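Local coordinates for surface protein VspA (Borrelia turicatae, PDB 1YJG), which probably helps the spirochaete evade host immunity as one of a set of antigenically distinct outer-membrane lipoproteins expressed one at a time, at residues Val17-Lys22 with Leu135-Asp140. Numbering follows the deposited sequence.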
# COMPACT_ATOMS: atom_id res chain seq x y z
N VAL A 17 -5.64 -6.49 0.09
CA VAL A 17 -4.64 -7.00 -0.83
C VAL A 17 -4.65 -6.22 -2.17
O VAL A 17 -3.60 -5.94 -2.74
CB VAL A 17 -4.84 -8.52 -1.08
CG1 VAL A 17 -4.03 -9.01 -2.27
CG2 VAL A 17 -4.48 -9.30 0.16
N HIS A 18 -5.84 -5.85 -2.63
CA HIS A 18 -6.01 -5.11 -3.87
C HIS A 18 -5.29 -3.78 -3.79
O HIS A 18 -4.54 -3.40 -4.71
CB HIS A 18 -7.50 -4.92 -4.12
CG HIS A 18 -7.83 -4.25 -5.41
ND1 HIS A 18 -8.05 -2.89 -5.52
CD2 HIS A 18 -8.04 -4.76 -6.65
CE1 HIS A 18 -8.36 -2.59 -6.77
NE2 HIS A 18 -8.37 -3.71 -7.47
N THR A 19 -5.49 -3.08 -2.67
CA THR A 19 -4.86 -1.79 -2.46
C THR A 19 -3.33 -1.93 -2.46
O THR A 19 -2.65 -1.17 -3.15
CB THR A 19 -5.34 -1.17 -1.16
OG1 THR A 19 -6.69 -0.68 -1.34
CG2 THR A 19 -4.51 0.07 -0.81
N LEU A 20 -2.81 -2.90 -1.70
CA LEU A 20 -1.37 -3.12 -1.65
C LEU A 20 -0.77 -3.34 -3.06
O LEU A 20 0.32 -2.85 -3.35
CB LEU A 20 -1.03 -4.31 -0.77
CG LEU A 20 -1.24 -4.14 0.74
CD1 LEU A 20 -0.83 -5.39 1.46
CD2 LEU A 20 -0.45 -2.94 1.28
N VAL A 21 -1.47 -4.09 -3.90
CA VAL A 21 -1.02 -4.39 -5.25
C VAL A 21 -0.96 -3.10 -6.09
O VAL A 21 0.03 -2.83 -6.77
CB VAL A 21 -1.92 -5.47 -5.92
CG1 VAL A 21 -1.63 -5.59 -7.42
CG2 VAL A 21 -1.72 -6.81 -5.24
N LYS A 22 -2.01 -2.29 -5.99
CA LYS A 22 -2.10 -1.02 -6.70
C LYS A 22 -1.08 -0.03 -6.15
O LYS A 22 -0.63 0.87 -6.89
CB LYS A 22 -3.50 -0.42 -6.57
CG LYS A 22 -4.65 -1.28 -7.13
CD LYS A 22 -4.43 -1.70 -8.58
CE LYS A 22 -5.55 -2.63 -9.02
NZ LYS A 22 -5.37 -3.14 -10.39
N LEU A 135 -0.64 -10.28 -11.57
CA LEU A 135 -1.10 -10.16 -10.19
C LEU A 135 -2.24 -9.16 -10.10
O LEU A 135 -3.18 -9.34 -9.32
CB LEU A 135 0.05 -9.70 -9.30
CG LEU A 135 -0.19 -9.36 -7.84
CD1 LEU A 135 -0.86 -10.50 -7.11
CD2 LEU A 135 1.15 -9.01 -7.17
N ASN A 136 -2.14 -8.09 -10.91
CA ASN A 136 -3.15 -7.04 -10.97
C ASN A 136 -4.44 -7.59 -11.58
O ASN A 136 -5.53 -7.35 -11.09
CB ASN A 136 -2.66 -5.84 -11.79
CG ASN A 136 -1.95 -4.78 -10.94
OD1 ASN A 136 -2.59 -3.85 -10.45
ND2 ASN A 136 -0.64 -4.91 -10.78
N THR A 137 -4.29 -8.32 -12.67
CA THR A 137 -5.43 -8.92 -13.36
C THR A 137 -6.16 -9.86 -12.41
O THR A 137 -7.38 -9.85 -12.33
CB THR A 137 -4.94 -9.73 -14.57
OG1 THR A 137 -4.51 -8.84 -15.61
CG2 THR A 137 -6.08 -10.53 -15.21
N ALA A 138 -5.39 -10.68 -11.71
CA ALA A 138 -5.92 -11.66 -10.78
C ALA A 138 -6.64 -11.06 -9.58
O ALA A 138 -7.70 -11.56 -9.18
CB ALA A 138 -4.79 -12.57 -10.31
N ILE A 139 -6.08 -10.01 -9.00
CA ILE A 139 -6.68 -9.37 -7.84
C ILE A 139 -7.95 -8.59 -8.21
O ILE A 139 -8.88 -8.50 -7.40
CB ILE A 139 -5.64 -8.48 -7.06
CG1 ILE A 139 -6.16 -8.13 -5.66
CG2 ILE A 139 -5.30 -7.20 -7.83
CD1 ILE A 139 -6.69 -9.30 -4.85
N ASP A 140 -7.99 -8.04 -9.42
CA ASP A 140 -9.16 -7.30 -9.89
C ASP A 140 -10.31 -8.27 -9.93
O ASP A 140 -11.41 -7.94 -9.53
CB ASP A 140 -8.99 -6.74 -11.32
CG ASP A 140 -8.14 -5.49 -11.40
OD1 ASP A 140 -7.90 -4.82 -10.38
OD2 ASP A 140 -7.66 -5.09 -12.49
O HOH W 1 0.65 -2.91 -9.36
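Lys22 reaches from helix 2-28 to Asn136 and Asp140 on helix 129-155 and shows how a long side chain can serve two acceptors at the edge of an apolar seam. CG leaves CB anti to the carbonyl carbon, and a bend at chi2 (-54°) turns the rest of the chain toward the partner helix, extended from there on. CD passes 3.4 Å from Asn136 OD1; CE lies 3.5 Å from Asp140 OD1 and about as far from the amide oxygen. NZ then donates to Asn136 OD1 at 2.9 Å, in the carbonyl plane and on a lone pair. It also forms a salt bridge with Asp140 OD1 at 3.0 Å, arriving on the syn side but somewhat out of the carboxylate plane. That same oxygen accepts from His18 NE2 (3.1 Å), so one carboxylate atom takes two bonds, and the nearby ammonium probably favours the charged form of Asp140. The amide of Asn136 is held at both ends: ND2 bonds to Leu132 O and, through a water, to Val21 O. The two helices belong to the helical bundle of this core fragment of the variable small protein, and here they run antiparallel, 155° apart, with axes 9.9 Å from each other. In the apolar part of the contact, Ile139 lays CG1 3.5 Å from His18 CA and sends CD1 to Val17 CG1 (3.7 Å), while Val21 sets CG1 over the Asn136 amide and CG2 against Leu135 CG. Val17 also packs on helix 48-69, and Leu135 on helix 76-98.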